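Proteasome assembly chaperone family protein (Pyrococcus furiosus DSM 3638, PDB 3WZ2) is an archaeal homolog of proteasome-assembly chaperones, of the PAC2 family, and probably acts on the proteasome as an assembly chaperone or activator. Local coordinates at residues G33-D45 against L198-L211. Residues are numbered along the deposited sequence; the frame is centred on the assembly and turned at random.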
ATOM      1  N   GLY B  33     -10.820  -7.607  28.790  1.00 19.64           N
ATOM      2  CA  GLY B  33      -9.427  -7.536  29.246  1.00 18.91           C
ATOM      3  C   GLY B  33      -8.992  -6.121  29.506  1.00 17.92           C
ATOM      4  O   GLY B  33      -8.243  -5.863  30.463  1.00 17.83           O
ATOM      5  N   HIS B  34      -9.445  -5.210  28.649  1.00 17.47           N
ATOM      6  CA  HIS B  34      -9.137  -3.773  28.794  1.00 18.31           C
ATOM      7  C   HIS B  34      -9.645  -3.174  30.096  1.00 18.63           C
ATOM      8  O   HIS B  34      -8.914  -2.531  30.850  1.00 18.00           O
ATOM      9  CB  HIS B  34      -9.750  -3.033  27.621  1.00 19.91           C
ATOM     10  CG  HIS B  34      -9.500  -1.570  27.639  1.00 24.13           C
ATOM     11  ND1 HIS B  34      -8.312  -1.016  27.207  1.00 25.16           N
ATOM     12  CD2 HIS B  34     -10.291  -0.531  28.014  1.00 25.73           C
ATOM     13  CE1 HIS B  34      -8.360   0.295  27.363  1.00 25.88           C
ATOM     14  NE2 HIS B  34      -9.555   0.618  27.825  1.00 26.08           N
ATOM     15  N   ILE B  35     -10.905  -3.457  30.424  1.00 19.32           N
ATOM     16  CA  ILE B  35     -11.440  -3.004  31.713  1.00 19.23           C
ATOM     17  C   ILE B  35     -10.689  -3.655  32.876  1.00 17.74           C
ATOM     18  O   ILE B  35     -10.297  -3.004  33.845  1.00 18.71           O
ATOM     19  CB  ILE B  35     -12.957  -3.323  31.768  1.00 19.64           C
ATOM     20  CG1 ILE B  35     -13.685  -2.471  30.728  1.00 20.02           C
ATOM     21  CG2 ILE B  35     -13.505  -3.029  33.137  1.00 21.76           C
ATOM     22  CD1 ILE B  35     -15.052  -2.982  30.327  1.00 18.89           C
ATOM     23  N   ALA B  36     -10.500  -4.965  32.803  1.00 17.82           N
ATOM     24  CA  ALA B  36      -9.848  -5.670  33.900  1.00 17.49           C
ATOM     25  C   ALA B  36      -8.447  -5.110  34.162  1.00 19.57           C
ATOM     26  O   ALA B  36      -8.040  -4.901  35.301  1.00 20.88           O
ATOM     27  CB  ALA B  36      -9.779  -7.144  33.580  1.00 17.26           C
ATOM     28  N   ALA B  37      -7.686  -4.899  33.102  1.00 21.29           N
ATOM     29  CA  ALA B  37      -6.281  -4.525  33.265  1.00 21.47           C
ATOM     30  C   ALA B  37      -6.136  -3.109  33.753  1.00 21.25           C
ATOM     31  O   ALA B  37      -5.255  -2.836  34.578  1.00 23.86           O
ATOM     32  CB  ALA B  37      -5.525  -4.711  31.954  1.00 20.79           C
ATOM     33  N   ASN B  38      -6.974  -2.224  33.240  1.00 22.77           N
ATOM     34  CA  ASN B  38      -7.023  -0.839  33.738  1.00 25.24           C
ATOM     35  C   ASN B  38      -7.440  -0.760  35.188  1.00 25.13           C
ATOM     36  O   ASN B  38      -6.790  -0.087  35.988  1.00 26.09           O
ATOM     37  CB  ASN B  38      -7.936   0.022  32.889  1.00 27.94           C
ATOM     38  CG  ASN B  38      -7.244   0.524  31.627  1.00 32.29           C
ATOM     39  OD1 ASN B  38      -6.502   1.506  31.675  1.00 35.26           O
ATOM     40  ND2 ASN B  38      -7.441  -0.178  30.501  1.00 34.17           N
ATOM     41  N   PHE B  39      -8.452  -1.536  35.554  1.00 25.68           N
ATOM     42  CA  PHE B  39      -8.834  -1.619  36.943  1.00 25.36           C
ATOM     43  C   PHE B  39      -7.686  -2.099  37.801  1.00 27.66           C
ATOM     44  O   PHE B  39      -7.374  -1.503  38.820  1.00 28.20           O
ATOM     45  CB  PHE B  39     -10.023  -2.540  37.111  1.00 27.20           C
ATOM     46  CG  PHE B  39     -10.540  -2.580  38.510  1.00 28.22           C
ATOM     47  CD1 PHE B  39     -11.057  -1.422  39.087  1.00 28.34           C
ATOM     48  CD2 PHE B  39     -10.527  -3.742  39.243  1.00 28.31           C
ATOM     49  CE1 PHE B  39     -11.539  -1.435  40.356  1.00 29.01           C
ATOM     50  CE2 PHE B  39     -11.004  -3.755  40.539  1.00 30.98           C
ATOM     51  CZ  PHE B  39     -11.516  -2.593  41.093  1.00 29.19           C
ATOM     52  N   LEU B  40      -7.036  -3.196  37.423  1.00 26.82           N
ATOM     53  CA  LEU B  40      -5.956  -3.683  38.259  1.00 26.73           C
ATOM     54  C   LEU B  40      -4.814  -2.730  38.410  1.00 25.92           C
ATOM     55  O   LEU B  40      -4.184  -2.697  39.461  1.00 26.38           O
ATOM     56  CB  LEU B  40      -5.392  -4.988  37.748  1.00 28.74           C
ATOM     57  CG  LEU B  40      -6.257  -6.202  38.022  1.00 30.30           C
ATOM     58  CD1 LEU B  40      -5.946  -7.306  37.033  1.00 31.88           C
ATOM     59  CD2 LEU B  40      -6.017  -6.673  39.440  1.00 33.16           C
ATOM     60  N   ALA B  41      -4.465  -2.026  37.347  1.00 26.98           N
ATOM     61  CA  ALA B  41      -3.310  -1.156  37.413  1.00 28.26           C
ATOM     62  C   ALA B  41      -3.573  -0.019  38.399  1.00 31.83           C
ATOM     63  O   ALA B  41      -2.688   0.374  39.151  1.00 30.55           O
ATOM     64  CB  ALA B  41      -3.011  -0.594  36.049  1.00 29.37           C
ATOM     65  N   LYS B  42      -4.806   0.482  38.381  1.00 35.29           N
ATOM     66  CA  LYS B  42      -5.239   1.531  39.298  1.00 40.77           C
ATOM     67  C   LYS B  42      -5.373   1.020  40.725  1.00 38.23           C
ATOM     68  O   LYS B  42      -4.835   1.625  41.640  1.00 36.29           O
ATOM     69  CB  LYS B  42      -6.547   2.138  38.814  1.00 50.81           C
ATOM     70  CG  LYS B  42      -7.156   3.153  39.766  1.00 59.98           C
ATOM     71  CD  LYS B  42      -8.468   3.709  39.221  1.00 71.82           C
ATOM     72  CE  LYS B  42      -8.168   4.883  38.293  1.00 79.61           C
ATOM     73  NZ  LYS B  42      -9.330   5.265  37.444  1.00 80.16           N
ATOM     74  N   GLU B  43      -5.999  -0.138  40.923  1.00 39.22           N
ATOM     75  CA  GLU B  43      -6.195  -0.657  42.277  1.00 39.68           C
ATOM     76  C   GLU B  43      -4.920  -1.082  42.973  1.00 42.55           C
ATOM     77  O   GLU B  43      -4.836  -1.021  44.200  1.00 49.09           O
ATOM     78  CB  GLU B  43      -7.125  -1.864  42.293  1.00 41.96           C
ATOM     79  CG  GLU B  43      -8.579  -1.535  42.141  1.00 46.05           C
ATOM     80  CD  GLU B  43      -9.084  -0.459  43.101  1.00 48.10           C
ATOM     81  OE1 GLU B  43      -9.293  -0.788  44.287  1.00 46.43           O
ATOM     82  OE2 GLU B  43      -9.281   0.703  42.658  1.00 52.73           O
ATOM     83  N   LEU B  44      -3.944  -1.576  42.223  1.00 39.02           N
ATOM     84  CA  LEU B  44      -2.653  -1.932  42.797  1.00 39.54           C
ATOM     85  C   LEU B  44      -1.678  -0.755  42.823  1.00 37.69           C
ATOM     86  O   LEU B  44      -0.501  -0.954  43.116  1.00 39.98           O
ATOM     87  CB  LEU B  44      -2.017  -3.094  42.014  1.00 39.12           C
ATOM     88  CG  LEU B  44      -2.774  -4.428  42.130  1.00 40.04           C
ATOM     89  CD1 LEU B  44      -2.337  -5.427  41.089  1.00 37.54           C
ATOM     90  CD2 LEU B  44      -2.596  -5.025  43.532  1.00 40.53           C
ATOM     91  N   ASP B  45      -2.148   0.444  42.478  1.00 37.60           N
ATOM     92  CA  ASP B  45      -1.348   1.656  42.606  1.00 40.65           C
ATOM     93  C   ASP B  45      -0.051   1.568  41.801  1.00 36.19           C
ATOM     94  O   ASP B  45       1.022   1.906  42.284  1.00 34.93           O
ATOM     95  CB  ASP B  45      -1.044   1.936  44.087  1.00 50.40           C
ATOM     96  CG  ASP B  45      -0.544   3.369  44.334  1.00 59.42           C
ATOM     97  OD1 ASP B  45      -1.064   4.315  43.696  1.00 62.10           O
ATOM     98  OD2 ASP B  45       0.397   3.521  45.146  1.00 66.25           O
ATOM     99  N   LEU B 198      -8.122 -13.894  38.561  1.00 21.63           N
ATOM    100  CA  LEU B 198      -6.732 -13.471  38.602  1.00 22.26           C
ATOM    101  C   LEU B 198      -6.206 -13.220  40.010  1.00 22.19           C
ATOM    102  O   LEU B 198      -5.067 -13.551  40.353  1.00 20.96           O
ATOM    103  CB  LEU B 198      -6.531 -12.216  37.754  1.00 22.89           C
ATOM    104  CG  LEU B 198      -5.047 -11.850  37.551  1.00 23.02           C
ATOM    105  CD1 LEU B 198      -4.379 -12.829  36.623  1.00 22.90           C
ATOM    106  CD2 LEU B 198      -4.967 -10.459  36.980  1.00 25.48           C
ATOM    107  N   ASN B 199      -7.015 -12.579  40.815  1.00 24.65           N
ATOM    108  CA  ASN B 199      -6.744 -12.435  42.228  1.00 26.62           C
ATOM    109  C   ASN B 199      -6.417 -13.724  42.937  1.00 25.89           C
ATOM    110  O   ASN B 199      -5.473 -13.812  43.710  1.00 28.77           O
ATOM    111  CB  ASN B 199      -7.975 -11.867  42.896  1.00 31.37           C
ATOM    112  CG  ASN B 199      -7.614 -11.063  44.092  1.00 34.14           C
ATOM    113  OD1 ASN B 199      -6.853 -10.133  43.938  1.00 37.75           O
ATOM    114  ND2 ASN B 199      -8.110 -11.401  45.270  1.00 34.77           N
ATOM    115  N   LYS B 200      -7.201 -14.742  42.675  1.00 25.54           N
ATOM    116  CA  LYS B 200      -6.937 -16.061  43.248  1.00 27.41           C
ATOM    117  C   LYS B 200      -5.667 -16.673  42.742  1.00 27.45           C
ATOM    118  O   LYS B 200      -4.933 -17.283  43.484  1.00 30.88           O
ATOM    119  CB  LYS B 200      -8.089 -16.988  42.899  1.00 28.59           C
ATOM    120  CG  LYS B 200      -9.200 -16.635  43.864  1.00 30.08           C
ATOM    121  CD  LYS B 200     -10.558 -16.966  43.388  1.00 32.42           C
ATOM    122  CE  LYS B 200     -11.610 -16.571  44.436  1.00 34.83           C
ATOM    123  NZ  LYS B 200     -12.927 -17.140  44.121  1.00 38.83           N
ATOM    124  N   MET B 201      -5.459 -16.558  41.450  1.00 27.11           N
ATOM    125  CA  MET B 201      -4.290 -17.140  40.800  1.00 26.58           C
ATOM    126  C   MET B 201      -3.011 -16.499  41.343  1.00 23.99           C
ATOM    127  O   MET B 201      -2.017 -17.164  41.475  1.00 23.88           O
ATOM    128  CB  MET B 201      -4.431 -16.946  39.282  1.00 25.74           C
ATOM    129  CG  MET B 201      -3.262 -17.320  38.405  1.00 28.13           C
ATOM    130  SD  MET B 201      -3.773 -17.354  36.646  1.00 34.31           S
ATOM    131  CE  MET B 201      -2.319 -18.161  35.984  1.00 35.51           C
ATOM    132  N   LEU B 202      -3.005 -15.192  41.569  1.00 21.93           N
ATOM    133  CA  LEU B 202      -1.771 -14.524  41.912  1.00 26.15           C
ATOM    134  C   LEU B 202      -1.684 -14.175  43.399  1.00 29.86           C
ATOM    135  O   LEU B 202      -0.702 -13.604  43.833  1.00 27.84           O
ATOM    136  CB  LEU B 202      -1.632 -13.241  41.097  1.00 25.72           C
ATOM    137  CG  LEU B 202      -1.550 -13.481  39.611  1.00 27.39           C
ATOM    138  CD1 LEU B 202      -1.309 -12.159  38.916  1.00 29.79           C
ATOM    139  CD2 LEU B 202      -0.441 -14.466  39.282  1.00 28.10           C
ATOM    140  N   GLY B 203      -2.724 -14.505  44.165  1.00 35.16           N
ATOM    141  CA  GLY B 203      -2.743 -14.234  45.608  1.00 38.06           C
ATOM    142  C   GLY B 203      -2.734 -12.758  45.869  1.00 40.75           C
ATOM    143  O   GLY B 203      -1.962 -12.265  46.681  1.00 45.18           O
ATOM    144  N   LEU B 204      -3.565 -12.038  45.144  1.00 43.26           N
ATOM    145  CA  LEU B 204      -3.698 -10.624  45.394  1.00 46.84           C
ATOM    146  C   LEU B 204      -4.870 -10.331  46.305  1.00 51.96           C
ATOM    147  O   LEU B 204      -5.634 -11.242  46.688  1.00 56.69           O
ATOM    148  CB  LEU B 204      -3.786  -9.875  44.078  1.00 50.46           C
ATOM    149  CG  LEU B 204      -2.599 -10.109  43.159  1.00 51.46           C
ATOM    150  CD1 LEU B 204      -2.825  -9.416  41.826  1.00 49.50           C
ATOM    151  CD2 LEU B 204      -1.324  -9.646  43.855  1.00 56.64           C
ATOM    152  N   ASN B 205      -4.966  -9.079  46.722  1.00 45.96           N
ATOM    153  CA  ASN B 205      -6.055  -8.679  47.594  1.00 51.18           C
ATOM    154  C   ASN B 205      -6.862  -7.573  46.953  1.00 48.91           C
ATOM    155  O   ASN B 205      -7.103  -6.560  47.598  1.00 53.24           O
ATOM    156  CB  ASN B 205      -5.513  -8.256  48.974  1.00 55.98           C
ATOM    157  CG  ASN B 205      -4.844  -9.410  49.705  1.00 57.59           C
ATOM    158  OD1 ASN B 205      -3.624  -9.552  49.673  1.00 54.53           O
ATOM    159  ND2 ASN B 205      -5.647 -10.246  50.360  1.00 61.56           N
ATOM    160  N   VAL B 206      -7.287  -7.771  45.702  1.00 42.68           N
ATOM    161  CA  VAL B 206      -8.153  -6.814  45.029  1.00 43.84           C
ATOM    162  C   VAL B 206      -9.638  -7.143  45.062  1.00 41.99           C
ATOM    163  O   VAL B 206     -10.102  -8.131  44.508  1.00 44.81           O
ATOM    164  CB  VAL B 206      -7.712  -6.573  43.563  1.00 44.53           C
ATOM    165  CG1 VAL B 206      -8.497  -5.425  42.925  1.00 45.78           C
ATOM    166  CG2 VAL B 206      -6.245  -6.224  43.561  1.00 46.35           C
ATOM    167  N   SER B 207     -10.402  -6.235  45.638  1.00 36.17           N
ATOM    168  CA  SER B 207     -11.846  -6.305  45.595  1.00 36.02           C
ATOM    169  C   SER B 207     -12.352  -5.782  44.243  1.00 30.50           C
ATOM    170  O   SER B 207     -11.918  -4.742  43.770  1.00 29.68           O
ATOM    171  CB  SER B 207     -12.435  -5.438  46.728  1.00 36.74           C
ATOM    172  OG  SER B 207     -13.851  -5.331  46.597  1.00 43.42           O
ATOM    173  N   VAL B 208     -13.317  -6.459  43.673  1.00 28.95           N
ATOM    174  CA  VAL B 208     -13.989  -5.959  42.474  1.00 32.76           C
ATOM    175  C   VAL B 208     -15.215  -5.083  42.727  1.00 34.34           C
ATOM    176  O   VAL B 208     -15.853  -4.625  41.757  1.00 35.84           O
ATOM    177  CB  VAL B 208     -14.382  -7.087  41.481  1.00 30.07           C
ATOM    178  CG1 VAL B 208     -13.137  -7.835  41.060  1.00 33.37           C
ATOM    179  CG2 VAL B 208     -15.420  -8.020  42.058  1.00 30.06           C
ATOM    180  N   GLU B 209     -15.537  -4.818  43.993  1.00 37.05           N
ATOM    181  CA  GLU B 209     -16.724  -4.029  44.304  1.00 39.27           C
ATOM    182  C   GLU B 209     -16.722  -2.641  43.679  1.00 35.27           C
ATOM    183  O   GLU B 209     -17.737  -2.213  43.123  1.00 38.75           O
ATOM    184  CB  GLU B 209     -16.966  -3.964  45.815  1.00 46.35           C
ATOM    185  CG  GLU B 209     -17.408  -5.295  46.425  1.00 54.39           C
ATOM    186  CD  GLU B 209     -18.783  -5.761  45.940  1.00 66.51           C
ATOM    187  OE1 GLU B 209     -19.721  -4.923  45.903  1.00 75.29           O
ATOM    188  OE2 GLU B 209     -18.938  -6.965  45.603  1.00 67.23           O
ATOM    189  N   PRO B 210     -15.581  -1.943  43.697  1.00 36.46           N
ATOM    190  CA  PRO B 210     -15.551  -0.654  42.994  1.00 37.25           C
ATOM    191  C   PRO B 210     -15.819  -0.713  41.466  1.00 39.15           C
ATOM    192  O   PRO B 210     -16.387   0.215  40.875  1.00 45.41           O
ATOM    193  CB  PRO B 210     -14.142  -0.119  43.288  1.00 35.42           C
ATOM    194  CG  PRO B 210     -13.674  -0.874  44.470  1.00 35.80           C
ATOM    195  CD  PRO B 210     -14.300  -2.230  44.369  1.00 37.35           C
ATOM    196  N   LEU B 211     -15.476  -1.835  40.850  1.00 38.87           N
ATOM    197  CA  LEU B 211     -15.772  -2.069  39.430  1.00 35.29           C
ATOM    198  C   LEU B 211     -17.250  -2.297  39.202  1.00 35.97           C
ATOM    199  O   LEU B 211     -17.827  -1.782  38.234  1.00 41.29           O
ATOM    200  CB  LEU B 211     -15.040  -3.333  38.947  1.00 33.58           C
ATOM    201  CG  LEU B 211     -14.718  -3.546  37.480  1.00 32.24           C
ATOM    202  CD1 LEU B 211     -14.393  -2.228  36.822  1.00 31.51           C
ATOM    203  CD2 LEU B 211     -13.670  -4.621  37.130  1.00 31.67           C
TER
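I35 meets L211 through methyl groups, its CG2 lying 3.9 Å from L211 CD1. One turn on, F39 holds its CG anti to the backbone N (chi1 -175°), which carries the ring out to the chain at 206-211. L211 CB stands over one face, 4.2 Å from the F39 ring centroid and 9° off its normal, a CH-pi contact; E43 CG of the ring's own helix lies against the opposite face, near the ring's margin. At the edge, S207 O is in the ring plane, 3.5 Å from F39 CZ, and P210 CB approaches F39 CE1. In this PAC2-family fold, A37 and L40 of helix 32-43 touch I82 of strand 80-85 in the mixed central sheet, and the flank bearing F39, L40, E43 and L44 is met by the end of helix 188-202, the loop after it and the first turn of helix 209-213. The methyls L40 CD1 and L198 CD2 meet, though their 3.3 Å is shorter than usual and doubtful in detail. V206 splits its methyls: CG1 lies obliquely 3.8 Å from F39 CE2 and also touches E43 CB, while CG2 is 3.8 Å from L44 CD2. The bond from V206 N to N199 OD1 (3.0 Å, 165° at the hydrogen) ties this loop residue to helix 188-202. L44 CD1 then meets L204 CD1 at 4.1 Å, the two side chains roughly perpendicular.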